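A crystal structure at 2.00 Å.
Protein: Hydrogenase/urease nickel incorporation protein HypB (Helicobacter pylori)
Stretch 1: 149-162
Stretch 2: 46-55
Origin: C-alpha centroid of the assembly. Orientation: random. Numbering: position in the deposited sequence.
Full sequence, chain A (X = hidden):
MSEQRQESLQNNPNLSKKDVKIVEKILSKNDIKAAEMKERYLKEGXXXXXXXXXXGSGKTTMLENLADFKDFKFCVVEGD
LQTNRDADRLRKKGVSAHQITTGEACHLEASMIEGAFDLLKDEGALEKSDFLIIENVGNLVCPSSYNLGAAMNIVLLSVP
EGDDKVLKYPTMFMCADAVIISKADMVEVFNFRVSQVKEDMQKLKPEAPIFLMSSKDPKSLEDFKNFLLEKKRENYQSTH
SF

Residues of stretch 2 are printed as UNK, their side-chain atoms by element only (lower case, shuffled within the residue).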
# COMPACT_ATOMS: atom_id res chain seq x y z
N GLY A 149 6.13 -4.18 -9.41
CA GLY A 149 5.28 -4.09 -10.59
C GLY A 149 3.96 -3.38 -10.35
O GLY A 149 3.06 -3.45 -11.18
N ALA A 150 3.85 -2.69 -9.22
CA ALA A 150 2.60 -2.03 -8.85
C ALA A 150 2.27 -0.85 -9.75
O ALA A 150 3.17 -0.19 -10.28
CB ALA A 150 2.65 -1.58 -7.40
N ALA A 151 0.98 -0.59 -9.92
CA ALA A 151 0.51 0.61 -10.60
C ALA A 151 0.72 1.83 -9.72
O ALA A 151 1.07 2.91 -10.19
CB ALA A 151 -0.95 0.47 -10.99
N MET A 152 0.50 1.65 -8.42
CA MET A 152 0.73 2.71 -7.45
C MET A 152 1.46 2.19 -6.23
O MET A 152 1.17 1.10 -5.73
CB MET A 152 -0.58 3.38 -7.01
CG MET A 152 -1.43 3.96 -8.13
SD MET A 152 -2.81 4.92 -7.48
CE MET A 152 -1.96 6.42 -6.98
N ASN A 153 2.42 2.98 -5.77
CA ASN A 153 3.07 2.73 -4.50
C ASN A 153 2.67 3.84 -3.53
O ASN A 153 2.96 5.01 -3.76
CB ASN A 153 4.59 2.67 -4.68
CG ASN A 153 5.01 1.66 -5.72
OD1 ASN A 153 5.09 0.46 -5.44
ND2 ASN A 153 5.27 2.13 -6.93
N ILE A 154 1.97 3.46 -2.47
CA ILE A 154 1.40 4.43 -1.55
C ILE A 154 1.98 4.27 -0.15
O ILE A 154 2.06 3.16 0.38
CB ILE A 154 -0.13 4.30 -1.52
CG1 ILE A 154 -0.69 4.56 -2.93
CG2 ILE A 154 -0.73 5.27 -0.52
CD1 ILE A 154 -2.14 4.15 -3.12
N VAL A 155 2.40 5.40 0.42
CA VAL A 155 3.07 5.40 1.72
C VAL A 155 2.21 6.03 2.82
O VAL A 155 1.68 7.13 2.65
CB VAL A 155 4.41 6.16 1.64
CG1 VAL A 155 5.10 6.15 3.00
CG2 VAL A 155 5.31 5.53 0.59
N LEU A 156 2.06 5.31 3.93
CA LEU A 156 1.38 5.86 5.10
C LEU A 156 2.39 6.46 6.07
O LEU A 156 3.42 5.86 6.36
CB LEU A 156 0.55 4.79 5.82
CG LEU A 156 -0.79 4.34 5.23
CD1 LEU A 156 -0.61 3.47 3.98
CD2 LEU A 156 -1.59 3.60 6.28
N LEU A 157 2.08 7.66 6.54
CA LEU A 157 2.80 8.25 7.67
C LEU A 157 1.78 8.53 8.76
O LEU A 157 0.89 9.36 8.59
CB LEU A 157 3.53 9.53 7.26
CG LEU A 157 4.13 10.35 8.41
CD1 LEU A 157 5.14 9.51 9.19
CD2 LEU A 157 4.79 11.63 7.89
N SER A 158 1.90 7.82 9.88
CA SER A 158 0.92 7.98 10.95
C SER A 158 1.31 9.15 11.83
O SER A 158 2.50 9.43 12.02
CB SER A 158 0.79 6.70 11.77
OG SER A 158 1.77 6.62 12.79
N VAL A 159 0.30 9.86 12.33
CA VAL A 159 0.50 11.03 13.17
C VAL A 159 1.44 10.77 14.36
O VAL A 159 2.34 11.57 14.61
CB VAL A 159 -0.85 11.60 13.68
CG1 VAL A 159 -0.66 12.51 14.87
CG2 VAL A 159 -1.56 12.34 12.56
N PRO A 160 1.25 9.65 15.09
CA PRO A 160 2.15 9.42 16.23
C PRO A 160 3.63 9.25 15.87
O PRO A 160 4.46 9.39 16.77
CB PRO A 160 1.60 8.13 16.85
CG PRO A 160 0.18 8.08 16.44
CD PRO A 160 0.17 8.64 15.05
N GLU A 161 3.95 8.94 14.61
CA GLU A 161 5.35 8.77 14.22
C GLU A 161 6.13 10.08 14.22
O GLU A 161 7.35 10.08 14.39
CB GLU A 161 5.45 8.13 12.83
CG GLU A 161 4.90 6.71 12.73
CD GLU A 161 4.81 6.21 11.30
OE1 GLU A 161 5.80 6.36 10.55
OE2 GLU A 161 3.75 5.68 10.93
N GLY A 162 5.43 11.19 14.03
CA GLY A 162 6.08 12.49 13.98
C GLY A 162 6.00 13.13 12.61
O GLY A 162 6.10 12.44 11.59
N UNK A 46 -5.83 -6.63 -13.35
CA UNK A 46 -5.72 -6.14 -11.99
C UNK A 46 -5.02 -4.79 -11.90
O UNK A 46 -3.98 -4.58 -12.53
c UNK A 46 -5.50 -8.58 -11.08
c UNK A 46 -6.80 -8.63 -10.29
c UNK A 46 -4.47 -9.52 -10.48
c UNK A 46 -4.96 -7.15 -11.12
N UNK A 47 -5.59 -3.89 -11.11
CA UNK A 47 -4.90 -2.66 -10.74
C UNK A 47 -4.21 -2.90 -9.41
O UNK A 47 -4.86 -3.14 -8.39
c UNK A 47 -4.38 1.87 -9.64
c UNK A 47 -5.87 -1.48 -10.65
c UNK A 47 -4.72 0.38 -11.93
c UNK A 47 -5.19 -0.13 -10.72
c UNK A 47 -3.93 2.35 -10.85
c UNK A 47 -4.10 1.61 -12.00
o UNK A 47 -3.30 3.58 -10.91
c UNK A 47 -5.01 0.64 -9.58
N UNK A 48 -2.88 -2.86 -9.42
CA UNK A 48 -2.11 -3.31 -8.27
C UNK A 48 -1.56 -2.16 -7.43
O UNK A 48 -0.93 -1.23 -7.95
c UNK A 48 -0.16 -4.72 -7.53
c UNK A 48 -0.95 -4.22 -8.72
c UNK A 48 -1.50 -5.39 -9.51
N UNK A 49 -1.81 -2.23 -6.13
CA UNK A 49 -1.36 -1.21 -5.18
C UNK A 49 -0.35 -1.80 -4.20
O UNK A 49 -0.52 -2.93 -3.73
c UNK A 49 -4.87 0.32 -4.37
c UNK A 49 -2.54 -0.60 -4.43
c UNK A 49 -3.73 -0.12 -5.26
c UNK A 49 -3.30 1.02 -6.17
N UNK A 50 0.71 -1.04 -3.93
CA UNK A 50 1.73 -1.44 -2.97
C UNK A 50 1.78 -0.46 -1.81
O UNK A 50 2.24 0.68 -1.97
c UNK A 50 3.09 -1.54 -3.67
c UNK A 50 4.23 -1.78 -2.70
n UNK A 50 5.38 -1.19 -3.00
o UNK A 50 4.08 -2.48 -1.70
N UNK A 51 1.31 -0.89 -0.64
CA UNK A 51 1.26 -0.02 0.53
C UNK A 51 2.48 -0.22 1.43
O UNK A 51 2.76 -1.33 1.88
c UNK A 51 -1.54 1.68 0.88
c UNK A 51 -2.67 2.24 0.29
c UNK A 51 -3.21 0.12 -0.69
c UNK A 51 -1.24 0.34 0.69
c UNK A 51 -0.02 -0.26 1.33
c UNK A 51 -3.50 1.46 -0.49
c UNK A 51 -2.08 -0.43 -0.10
N UNK A 52 3.19 0.87 1.69
CA UNK A 52 4.38 0.84 2.52
C UNK A 52 4.27 1.82 3.68
O UNK A 52 3.67 2.88 3.54
c UNK A 52 5.61 1.15 1.66
c UNK A 52 5.95 0.05 0.68
s UNK A 52 7.20 0.56 -0.51
c UNK A 52 6.33 1.89 -1.35
N UNK A 53 4.82 1.43 4.83
CA UNK A 53 4.82 2.29 6.01
C UNK A 53 5.70 1.69 7.08
O UNK A 53 6.23 0.59 6.92
o UNK A 53 3.01 1.35 7.32
c UNK A 53 3.40 2.48 6.55
N UNK A 54 5.85 2.41 8.19
CA UNK A 54 6.44 1.84 9.39
C UNK A 54 5.51 0.76 9.94
O UNK A 54 4.33 0.73 9.60
o UNK A 54 7.44 3.99 9.96
c UNK A 54 6.67 2.92 10.46
N UNK A 55 6.05 -0.15 10.77
CA UNK A 55 5.13 -1.04 11.49
C UNK A 55 4.09 -0.24 12.29
O UNK A 55 4.46 0.71 12.98
c UNK A 55 7.40 -1.76 11.76
c UNK A 55 6.06 -1.83 12.42
c UNK A 55 7.46 -0.41 11.10
O HOH W 1 5.32 5.27 8.29
O HOH W 2 3.86 3.31 13.35

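Position 46 carries four carbons, forked at the second, and touches nothing on stretch 1. The fork one atom beyond CB makes it Leu46. At position 47 one carbon leads to a six-carbon ring bearing an oxygen, so the residue is Tyr47. Its CB points sideways, but the ring reaches back: Ala151 CB lies over one face, 3.7 Å from the ring centroid, in a CH-pi contact, and Met152 SD sits at the edge, 5.3 Å from the centroid.

Position 48 has three carbons, CB carrying the other two, which identifies Val48. Its CG1 is 4.2 Å from Ala150 CB, while its backbone O accepts two hydrogen bonds, from Ala151 N (2.8 Å) and Met152 N (3.2 Å). Position 49 again holds four carbons forked at the second and is Leu49; its CD2 packs 3.7 Å from Met152 CB.

At position 50 there are two carbons, the second bearing one oxygen and one nitrogen: a carboxamide, hence Asn50. Its ND2 donates to Asn153 OD1 at 3.0 Å, so two buried amides pair across the strands. Position 51 shows one carbon and a ring of six carbons without oxygen, which is Phe51. The ring meets Ile154 CG2 through CE1 and Leu156 CD1 through CD1, both at 3.7 Å.

Position 52 is an unbranched chain of two carbons, a sulfur and a last carbon, the thioether of Met52. Its terminal CE lies 3.8 Å from Asn153 CB and 4.2 Å from Val155 CG2. Position 53 has one carbon and one oxygen, and its CB is 3.7 Å from Leu156 CB; it is Ser53, whose OG donates to the O of position 54 at 2.7 Å. Position 54 has the same two atoms, with the oxygen 2.9 Å from Glu161 OE1. This is Ser54, and its OG donates that hydrogen bond. At position 55 three carbons close a ring onto the backbone N, giving Pro55, whose side chain stays clear of stretch 1.

The contact is a parallel strand pairing. Asn50 N donates to Met152 O and Ile154 N to Asn50 O, both at 2.8 Å; Met52 N to Ile154 O and Leu156 N to Met52 O follow at 2.9 Å. Met152, Leu49, Ile154 and Phe51 form an apolar layer on one face, whereas Asn153, Asn50, Val155 and Met52 occupy the other. Past the ladder, water 1 accepts from Ser54 N (2.9 Å) and donates to Leu156 O (2.8 Å) and Glu161 OE1 (2.6 Å), extending the link between the stretches.

Stretch 2, residues 46-55: LYVLNFMSSP
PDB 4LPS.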